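Local coordinates for uncharacterized protein (Bacteroides fragilis, PDB 3NNG) that is of unknown function but contains a calcium-binding F5/8 type C (discoidin-like) domain, a fold often used for binding carbohydrate, which may be its role here, at residues S20-S25 against V67-V72; N48-T53 against Q82-S87; R99-T104 against N134-R139. The protein carries 1 engineered substitution. All coordinates share one frame; numbering follows the deposited sequence.

Contact 1 of 3, residues S20-S25 against V67-V72; sequences SAWSVS and VLDRPV
Ser23 and Val67 form an antiparallel hydrogen-bonded pair where two short strands run together, and loop residues beyond it extend the contact. Ser23 N donates to Val67 O at 3.0 Å, in the plane of that carbonyl, while Val67 N reaches Ser23 O at 2.8 Å, nearly straight at hydrogen but from above the carbonyl plane. Their CB atoms sit side by side on one face of the sheet; Val67 has CG1 anti to its backbone N, which leaves CG2 against Ser23 O. Trp22 goes to the other, buried side. With CG anti to the carbonyl carbon (chi1 -73°), its indole lies alongside Leu68, whose CG sits over one ring face toward the rim, 3.8 Å from Trp22 NE1. Trp22 NE1 itself donates to a water 3.1 Å away, and that water also accepts from Arg70 N. At the ring edge Asp69 OD1 lies in plane, 3.5 Å from Trp22 CD1, the carboxylate turned 56° to the indole. Asp69 holds CG in the crowded position between N and carbonyl carbon (chi1 56°), so the carboxylate folds back onto Ala21 CB, only 3.3 Å from Asp69 CG. A second water links Ala21 N to Asp69 OD1; a third donates to both Ala21 O and Val67 O. Strand 23-26 thus pairs with strand 63-68, Trp22 and Leu68 both packing on Leu156 of strand 148-159, while past the corner at Asp69 and Arg70 strand 71-79 leaves along strand 124-144.

Contact 2 of 3, residues N48-T53 against Q82-S87; sequences NTTWFT and QSAYGS. With CA (calcium ion), chain C.
The calcium site of the domain borders this contact: Thr49 binds the ion through its carbonyl, Thr49 O to calcium 2.5 Å, and through its hydroxyl. Its OG1 occupies the crowded position between backbone N and carbonyl carbon (chi1 60°), so both oxygens face the metal, whose shell is completed by Leu41, Asp44, Glu46, Ala152 and Glu153. The next residue, Thr50, turns toward loop 82-87. Its CG2 touches Ala84 CB at 3.6 Å, and its OG1 lies against Gln82 CB while donating a hydrogen bond to Trp51 O. Nearer Asn48, Ser83 OG hydrogen-bonds Ile47 O, and a water donates to both Asn48 O and Ser83 O. In the beta-sandwich of F5/8 type C domains, loops at one end of the sandwich commonly form the binding surface; here strand 51-54 begins two residues after the metal ligand Thr49 and lays Phe52 on the loop. Phe52 CG is anti to its backbone N (chi1 -166°), and Ala84 CB sits over one ring face in a CH-pi contact, 4.2 Å from the Phe52 ring centroid. Tyr85 meets the same ring obliquely, Phe52 CE2 to Tyr85 CD2 3.6 Å, with the planes at 48°. The loop is held by the bent side chain of Gln82: OE1 accepts from Ala84 N, above the amide plane, and from Tyr85 N, on a lone pair, at 3.0 Å, while Gln82 NE2 donates to Tyr85 O at 2.8 Å.

Contact 3 of 3, residues R99-T104 against N134-R139; sequences RKEGET and NVKEFR
A classic beta bulge gives this strand pair its close-knit core: Lys136 and Glu137 both face Arg99, and Arg99 O accepts from Lys136 N at 2.8 Å and from Glu137 N at 3.1 Å, both in the carbonyl plane. Arg99 N returns a bond to Glu137 O on a lone pair, completing the antiparallel hydrogen-bonded pair. Above it the two side chains form a salt bridge. Both have CG anti to the backbone N, but the arginine bends at chi3 (51°) and brings the edge of its guanidinium across the extended glutamate. Arg99 NE meets Glu137 OE1 at 2.9 Å on the anti lone pair, and Arg99 NH2 reaches the same oxygen at 3.3 Å from above the carboxylate plane; the two planes stand 81° apart. Arg99 NH1 donates in the guanidinium plane to Glu103 O at 2.6 Å, so bonds along two edges fix the group's rotation and tie it to the type II turn 100-103, where Gly102 takes positive phi. Toward the turn the contact loosens. Glu101 N still bonds Asn134 O, nearly along the carbonyl axis, yet the exposed Glu101 side chain crosses Lys136 obliquely with CB atoms 4.0 Å apart, and Lys100 curls away at its end. Lys136 NZ stays 5.5 Å from Glu101 OE2 and is hydrogen-bonded to Leu68 O instead. In the sheet, strand 124-144 takes strand 93-100 on one edge and strands 63-68 and 71-79 on the other; a G1 bulge at Asn134 and Val135 faces Val72, and Trp106 packs on Arg99 and Glu137.

How the contacts relate
All three contacts belong to one F5/8 type C domain and reach the same antiparallel sheet. Contacts 1 and 3 are neighbours, their centres about 10 Å apart: strands 63-68 and 71-79 both pair with strand 124-144, joined by backbone hydrogen bonds from Leu68 N to Lys136 O and from Val135 N to Val72 O, while Pro71 packs on Glu101. Contact 2 stands apart, its centre about 22 Å from that of contact 1 and about 28 Å from that of contact 3, on the opposite side of the chain's centre from contact 3. Along the chain contacts 1 and 2 interleave, and contact 3 follows both. The one sheet therefore runs from the calcium-site loops of contact 2 to the bulged strand pair of contact 3.

Contact 1 of 3, residues S20-S25 against V67-V72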
loop_
_atom_site.group_PDB
_atom_site.type_symbol
_atom_site.label_atom_id
_atom_site.label_comp_id
_atom_site.label_asym_id
_atom_site.label_seq_id
_atom_site.Cartn_x
_atom_site.Cartn_y
_atom_site.Cartn_z
ATOM N N SER A 20 14.089 -2.035 0.362
ATOM C CA SER A 20 14.825 -3.261 0.040
ATOM C C SER A 20 14.932 -4.272 1.183
ATOM O O SER A 20 15.225 -5.437 0.942
ATOM C CB SER A 20 16.233 -2.924 -0.462
ATOM O OG SER A 20 16.988 -2.328 0.571
ATOM N N ALA A 21 14.720 -3.837 2.421
ATOM C CA ALA A 21 14.790 -4.765 3.546
ATOM C C ALA A 21 13.420 -4.994 4.170
ATOM O O ALA A 21 13.293 -5.662 5.194
ATOM C CB ALA A 21 15.810 -4.286 4.602
ATOM N N TRP A 22 12.393 -4.422 3.555
ATOM C CA TRP A 22 11.020 -4.722 3.943
ATOM C C TRP A 22 10.673 -6.202 3.782
ATOM O O TRP A 22 11.202 -6.909 2.911
ATOM C CB TRP A 22 10.047 -3.887 3.115
ATOM C CG TRP A 22 10.025 -2.459 3.515
ATOM C CD1 TRP A 22 10.870 -1.826 4.404
ATOM C CD2 TRP A 22 9.114 -1.465 3.045
ATOM N NE1 TRP A 22 10.529 -0.491 4.506
ATOM C CE2 TRP A 22 9.458 -0.248 3.680
ATOM C CE3 TRP A 22 8.036 -1.486 2.147
ATOM C CZ2 TRP A 22 8.756 0.925 3.452
ATOM C CZ3 TRP A 22 7.352 -0.322 1.917
ATOM C CH2 TRP A 22 7.712 0.873 2.566
ATOM N N SER A 23 9.769 -6.666 4.632
ATOM C CA SER A 23 9.249 -8.028 4.553
ATOM C C SER A 23 7.742 -7.905 4.314
ATOM O O SER A 23 6.998 -7.477 5.194
ATOM C CB SER A 23 9.557 -8.779 5.857
ATOM O OG SER A 23 9.088 -10.115 5.822
ATOM N N VAL A 24 7.300 -8.258 3.115
ATOM C CA VAL A 24 5.939 -7.937 2.696
ATOM C C VAL A 24 5.071 -9.180 2.544
ATOM O O VAL A 24 5.572 -10.262 2.245
ATOM C CB VAL A 24 5.933 -7.141 1.364
ATOM C CG1 VAL A 24 6.865 -5.934 1.459
ATOM C CG2 VAL A 24 6.341 -8.033 0.202
ATOM N N SER A 25 3.767 -9.015 2.736
ATOM C CA SER A 25 2.810 -10.109 2.531
ATOM C C SER A 25 1.457 -9.531 2.146
ATOM O O SER A 25 1.267 -8.323 2.204
ATOM C CB SER A 25 2.660 -10.932 3.815
ATOM O OG SER A 25 2.271 -10.104 4.897
ATOM N N VAL A 67 6.358 -5.411 6.970
ATOM C CA VAL A 67 7.162 -5.239 8.171
ATOM C C VAL A 67 8.370 -4.404 7.769
ATOM O O VAL A 67 9.174 -4.831 6.942
ATOM C CB VAL A 67 7.660 -6.597 8.720
ATOM C CG1 VAL A 67 8.273 -6.420 10.106
ATOM C CG2 VAL A 67 6.524 -7.609 8.765
ATOM N N LEU A 68 8.478 -3.199 8.320
ATOM C CA LEU A 68 9.612 -2.332 8.025
ATOM C C LEU A 68 10.810 -2.821 8.816
ATOM O O LEU A 68 10.654 -3.246 9.953
ATOM C CB LEU A 68 9.285 -0.874 8.390
ATOM C CG LEU A 68 8.201 -0.177 7.537
ATOM C CD1 LEU A 68 6.811 -0.754 7.772
ATOM C CD2 LEU A 68 8.181 1.341 7.773
ATOM N N ASP A 69 12.001 -2.785 8.230
ATOM C CA ASP A 69 13.193 -3.136 9.009
ATOM C C ASP A 69 13.606 -1.966 9.907
ATOM O O ASP A 69 14.086 -2.172 11.015
ATOM C CB ASP A 69 14.360 -3.505 8.092
ATOM C CG ASP A 69 14.690 -2.401 7.098
ATOM O OD1 ASP A 69 13.836 -2.082 6.240
ATOM O OD2 ASP A 69 15.808 -1.858 7.171
ATOM N N ARG A 70 13.425 -0.741 9.414
ATOM C CA ARG A 70 13.670 0.463 10.208
ATOM C C ARG A 70 12.360 1.222 10.367
ATOM O O ARG A 70 11.833 1.777 9.402
ATOM C CB ARG A 70 14.707 1.367 9.532
ATOM C CG ARG A 70 14.775 2.785 10.112
ATOM C CD ARG A 70 15.769 3.699 9.353
ATOM N NE ARG A 70 15.311 4.051 8.008
ATOM C CZ ARG A 70 14.485 5.061 7.737
ATOM N NH1 ARG A 70 14.011 5.829 8.708
ATOM N NH2 ARG A 70 14.124 5.309 6.488
ATOM N N PRO A 71 11.828 1.254 11.592
ATOM C CA PRO A 71 10.579 1.987 11.842
ATOM C C PRO A 71 10.692 3.464 11.467
ATOM O O PRO A 71 11.764 4.072 11.589
ATOM C CB PRO A 71 10.365 1.854 13.348
ATOM C CG PRO A 71 11.311 0.813 13.826
ATOM C CD PRO A 71 12.291 0.470 12.749
ATOM N N VAL A 72 9.591 4.037 11.004
ATOM C CA VAL A 72 9.620 5.428 10.589
ATOM C C VAL A 72 8.490 6.230 11.209
ATOM O O VAL A 72 7.453 5.693 11.611
ATOM C CB VAL A 72 9.550 5.586 9.054
ATOM C CG1 VAL A 72 10.512 4.621 8.353
ATOM C CG2 VAL A 72 8.122 5.389 8.553
HETATM O O HOH W 1 14.368 -1.317 3.620
HETATM O O HOH W 2 11.568 -6.255 7.515
HETATM O O HOH W 3 12.214 0.704 6.860
#

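Contact 2 of 3, residues N48-T53 against Q82-S87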
loop_
_atom_site.group_PDB
_atom_site.type_symbol
_atom_site.label_atom_id
_atom_site.label_comp_id
_atom_site.label_asym_id
_atom_site.label_seq_id
_atom_site.Cartn_x
_atom_site.Cartn_y
_atom_site.Cartn_z
ATOM N N ASN A 48 5.359 -1.773 -14.279
ATOM C CA ASN A 48 4.783 -2.858 -15.063
ATOM C C ASN A 48 4.697 -4.194 -14.351
ATOM O O ASN A 48 4.235 -5.173 -14.926
ATOM C CB ASN A 48 5.506 -2.998 -16.400
ATOM C CG ASN A 48 5.061 -1.945 -17.398
ATOM O OD1 ASN A 48 3.867 -1.827 -17.691
ATOM N ND2 ASN A 48 6.012 -1.164 -17.912
ATOM N N THR A 49 5.125 -4.234 -13.094
ATOM C CA THR A 49 4.890 -5.419 -12.276
ATOM C C THR A 49 3.961 -4.996 -11.155
ATOM O O THR A 49 4.074 -3.892 -10.631
ATOM C CB THR A 49 6.191 -5.979 -11.705
ATOM O OG1 THR A 49 6.805 -4.983 -10.886
ATOM C CG2 THR A 49 7.166 -6.367 -12.845
ATOM N N THR A 50 3.026 -5.850 -10.780
ATOM C CA THR A 50 2.040 -5.396 -9.828
ATOM C C THR A 50 1.609 -6.496 -8.879
ATOM O O THR A 50 1.621 -7.686 -9.230
ATOM C CB THR A 50 0.799 -4.854 -10.567
ATOM O OG1 THR A 50 -0.145 -4.338 -9.625
ATOM C CG2 THR A 50 0.162 -5.981 -11.360
ATOM N N TRP A 51 1.258 -6.085 -7.664
ATOM C CA TRP A 51 0.482 -6.926 -6.771
ATOM C C TRP A 51 -0.965 -6.898 -7.262
ATOM O O TRP A 51 -1.485 -5.850 -7.631
ATOM C CB TRP A 51 0.562 -6.412 -5.325
ATOM C CG TRP A 51 -0.372 -7.135 -4.410
ATOM C CD1 TRP A 51 -0.360 -8.470 -4.126
ATOM C CD2 TRP A 51 -1.468 -6.573 -3.661
ATOM N NE1 TRP A 51 -1.365 -8.774 -3.236
ATOM C CE2 TRP A 51 -2.061 -7.638 -2.941
ATOM C CE3 TRP A 51 -1.990 -5.282 -3.525
ATOM C CZ2 TRP A 51 -3.170 -7.443 -2.104
ATOM C CZ3 TRP A 51 -3.089 -5.095 -2.692
ATOM C CH2 TRP A 51 -3.665 -6.169 -1.993
ATOM N N PHE A 52 -1.615 -8.049 -7.288
ATOM C CA PHE A 52 -2.995 -8.100 -7.743
ATOM C C PHE A 52 -3.679 -9.228 -7.009
ATOM O O PHE A 52 -3.068 -10.264 -6.765
ATOM C CB PHE A 52 -3.077 -8.298 -9.262
ATOM C CG PHE A 52 -4.445 -8.024 -9.835
ATOM C CD1 PHE A 52 -4.893 -6.712 -10.003
ATOM C CD2 PHE A 52 -5.282 -9.070 -10.208
ATOM C CE1 PHE A 52 -6.172 -6.448 -10.535
ATOM C CE2 PHE A 52 -6.561 -8.820 -10.753
ATOM C CZ PHE A 52 -7.007 -7.507 -10.907
ATOM N N THR A 53 -4.937 -9.034 -6.647
ATOM C CA THR A 53 -5.608 -10.021 -5.820
ATOM C C THR A 53 -7.126 -9.957 -5.950
ATOM O O THR A 53 -7.671 -9.116 -6.671
ATOM C CB THR A 53 -5.241 -9.776 -4.349
ATOM O OG1 THR A 53 -5.783 -10.808 -3.519
ATOM C CG2 THR A 53 -5.774 -8.424 -3.913
ATOM N N GLN A 82 -2.704 -0.486 -10.656
ATOM C CA GLN A 82 -2.179 -1.830 -10.874
ATOM C C GLN A 82 -2.060 -1.992 -12.383
ATOM O O GLN A 82 -2.789 -1.340 -13.143
ATOM C CB GLN A 82 -3.106 -2.911 -10.295
ATOM C CG GLN A 82 -4.575 -2.809 -10.700
ATOM C CD GLN A 82 -4.839 -3.305 -12.121
ATOM O OE1 GLN A 82 -4.228 -4.271 -12.579
ATOM N NE2 GLN A 82 -5.766 -2.645 -12.817
ATOM N N SER A 83 -1.160 -2.858 -12.827
ATOM C CA SER A 83 -0.905 -2.983 -14.262
ATOM C C SER A 83 -1.147 -4.397 -14.769
ATOM O O SER A 83 -0.548 -4.810 -15.752
ATOM C CB SER A 83 0.526 -2.551 -14.595
ATOM O OG SER A 83 1.464 -3.299 -13.825
ATOM N N ALA A 84 -2.018 -5.135 -14.093
ATOM C CA ALA A 84 -2.324 -6.509 -14.480
ATOM C C ALA A 84 -3.499 -6.542 -15.442
ATOM O O ALA A 84 -3.491 -7.280 -16.435
ATOM C CB ALA A 84 -2.645 -7.346 -13.240
ATOM N N TYR A 85 -4.513 -5.737 -15.132
ATOM C CA TYR A 85 -5.742 -5.703 -15.911
ATOM C C TYR A 85 -6.299 -4.284 -16.021
ATOM O O TYR A 85 -5.668 -3.327 -15.581
ATOM C CB TYR A 85 -6.777 -6.642 -15.304
ATOM C CG TYR A 85 -6.390 -8.111 -15.360
ATOM C CD1 TYR A 85 -6.613 -8.870 -16.513
ATOM C CD2 TYR A 85 -5.817 -8.741 -14.261
ATOM C CE1 TYR A 85 -6.270 -10.207 -16.569
ATOM C CE2 TYR A 85 -5.471 -10.084 -14.305
ATOM C CZ TYR A 85 -5.710 -10.812 -15.460
ATOM O OH TYR A 85 -5.371 -12.146 -15.509
ATOM N N GLY A 86 -7.483 -4.157 -16.606
ATOM C CA GLY A 86 -8.062 -2.853 -16.858
ATOM C C GLY A 86 -8.170 -1.940 -15.653
ATOM O O GLY A 86 -8.233 -2.388 -14.511
ATOM N N SER A 87 -8.234 -0.645 -15.937
ATOM C CA SER A 87 -8.171 0.407 -14.926
ATOM C C SER A 87 -9.359 0.382 -13.976
ATOM O O SER A 87 -9.325 0.991 -12.911
ATOM C CB SER A 87 -8.114 1.769 -15.617
ATOM O OG SER A 87 -9.376 2.058 -16.194
HETATM CA CA CA C . 6.003 -2.957 -9.277
HETATM O O HOH W 4 1.766 -5.865 -16.084
#

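Contact 3 of 3, residues R99-T104 against N134-R139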
loop_
_atom_site.group_PDB
_atom_site.type_symbol
_atom_site.label_atom_id
_atom_site.label_comp_id
_atom_site.label_asym_id
_atom_site.label_seq_id
_atom_site.Cartn_x
_atom_site.Cartn_y
_atom_site.Cartn_z
ATOM N N ARG A 99 1.285 -0.731 13.210
ATOM C CA ARG A 99 1.712 -1.221 14.513
ATOM C C ARG A 99 3.030 -0.518 14.841
ATOM O O ARG A 99 3.967 -0.517 14.041
ATOM C CB ARG A 99 1.908 -2.743 14.478
ATOM C CG ARG A 99 1.970 -3.413 15.845
ATOM C CD ARG A 99 2.259 -4.906 15.711
ATOM N NE ARG A 99 3.427 -5.152 14.860
ATOM C CZ ARG A 99 4.693 -4.996 15.242
ATOM N NH1 ARG A 99 4.979 -4.592 16.478
ATOM N NH2 ARG A 99 5.682 -5.233 14.378
ATOM N N LYS A 100 3.100 0.102 16.006
ATOM C CA LYS A 100 4.315 0.797 16.388
ATOM C C LYS A 100 5.307 -0.206 16.956
ATOM O O LYS A 100 4.909 -1.247 17.492
ATOM C CB LYS A 100 4.001 1.937 17.365
ATOM C CG LYS A 100 3.180 3.057 16.708
ATOM C CD LYS A 100 2.443 3.921 17.723
ATOM C CE LYS A 100 3.178 5.235 17.991
ATOM N NZ LYS A 100 2.237 6.384 18.172
ATOM N N GLU A 101 6.595 0.097 16.808
ATOM C CA GLU A 101 7.658 -0.772 17.296
ATOM C C GLU A 101 7.489 -1.068 18.778
ATOM O O GLU A 101 7.185 -0.178 19.558
ATOM C CB GLU A 101 9.022 -0.141 17.053
ATOM C CG GLU A 101 10.177 -0.999 17.551
ATOM C CD GLU A 101 11.521 -0.537 17.014
ATOM O OE1 GLU A 101 11.877 0.644 17.234
ATOM O OE2 GLU A 101 12.216 -1.355 16.368
ATOM N N GLY A 102 7.682 -2.327 19.159
ATOM C CA GLY A 102 7.524 -2.732 20.544
ATOM C C GLY A 102 6.087 -2.967 20.969
ATOM O O GLY A 102 5.835 -3.430 22.081
ATOM N N GLU A 103 5.131 -2.655 20.099
ATOM C CA GLU A 103 3.724 -2.863 20.457
ATOM C C GLU A 103 3.152 -4.104 19.798
ATOM O O GLU A 103 3.582 -4.484 18.710
ATOM C CB GLU A 103 2.885 -1.663 20.053
ATOM C CG GLU A 103 3.557 -0.352 20.336
ATOM C CD GLU A 103 2.766 0.483 21.294
ATOM O OE1 GLU A 103 1.812 1.156 20.845
ATOM O OE2 GLU A 103 3.095 0.456 22.497
ATOM N N THR A 104 2.181 -4.733 20.457
ATOM C CA THR A 104 1.549 -5.934 19.920
ATOM C C THR A 104 0.137 -5.607 19.466
ATOM O O THR A 104 -0.523 -6.402 18.791
ATOM C CB THR A 104 1.470 -7.046 20.977
ATOM O OG1 THR A 104 0.886 -6.503 22.163
ATOM C CG2 THR A 104 2.863 -7.610 21.302
ATOM N N ASN A 134 7.450 5.845 14.927
ATOM C CA ASN A 134 7.830 4.447 15.200
ATOM C C ASN A 134 6.962 3.365 14.554
ATOM O O ASN A 134 6.732 2.309 15.150
ATOM C CB ASN A 134 7.932 4.176 16.711
ATOM C CG ASN A 134 8.664 5.283 17.473
ATOM O OD1 ASN A 134 9.746 5.724 17.084
ATOM N ND2 ASN A 134 8.071 5.724 18.579
ATOM N N VAL A 135 6.476 3.603 13.339
ATOM C CA VAL A 135 5.711 2.564 12.657
ATOM C C VAL A 135 6.640 1.412 12.282
ATOM O O VAL A 135 7.608 1.608 11.544
ATOM C CB VAL A 135 4.985 3.099 11.414
ATOM C CG1 VAL A 135 4.449 1.950 10.589
ATOM C CG2 VAL A 135 3.831 4.049 11.829
ATOM N N LYS A 136 6.369 0.222 12.812
ATOM C CA LYS A 136 7.189 -0.963 12.496
ATOM C C LYS A 136 6.505 -1.852 11.461
ATOM O O LYS A 136 7.168 -2.516 10.667
ATOM C CB LYS A 136 7.506 -1.771 13.764
ATOM C CG LYS A 136 8.458 -2.972 13.571
ATOM C CD LYS A 136 9.749 -2.532 12.910
ATOM C CE LYS A 136 10.886 -3.517 13.132
ATOM N NZ LYS A 136 10.795 -4.783 12.367
ATOM N N GLU A 137 5.175 -1.845 11.467
ATOM C CA GLU A 137 4.385 -2.623 10.514
ATOM C C GLU A 137 3.224 -1.776 9.939
ATOM O O GLU A 137 2.585 -1.013 10.663
ATOM C CB GLU A 137 3.849 -3.884 11.211
ATOM C CG GLU A 137 3.410 -4.994 10.286
ATOM C CD GLU A 137 3.279 -6.335 11.008
ATOM O OE1 GLU A 137 3.466 -6.356 12.252
ATOM O OE2 GLU A 137 2.986 -7.355 10.328
ATOM N N PHE A 138 2.958 -1.921 8.644
ATOM C CA PHE A 138 1.942 -1.130 7.950
ATOM C C PHE A 138 1.060 -2.075 7.159
ATOM O O PHE A 138 1.569 -2.930 6.434
ATOM C CB PHE A 138 2.632 -0.135 7.008
ATOM C CG PHE A 138 1.707 0.588 6.043
ATOM C CD1 PHE A 138 1.288 -0.017 4.873
ATOM C CD2 PHE A 138 1.339 1.912 6.267
ATOM C CE1 PHE A 138 0.475 0.650 3.967
ATOM C CE2 PHE A 138 0.522 2.591 5.378
ATOM C CZ PHE A 138 0.091 1.962 4.210
ATOM N N ARG A 139 -0.258 -1.940 7.310
ATOM C CA ARG A 139 -1.205 -2.710 6.500
ATOM C C ARG A 139 -2.196 -1.798 5.796
ATOM O O ARG A 139 -2.726 -0.860 6.401
ATOM C CB ARG A 139 -1.977 -3.739 7.338
ATOM C CG ARG A 139 -2.861 -4.683 6.477
ATOM C CD ARG A 139 -3.300 -5.949 7.248
ATOM N NE ARG A 139 -2.159 -6.704 7.766
ATOM C CZ ARG A 139 -2.220 -7.977 8.170
ATOM N NH1 ARG A 139 -3.363 -8.649 8.109
ATOM N NH2 ARG A 139 -1.138 -8.583 8.640
#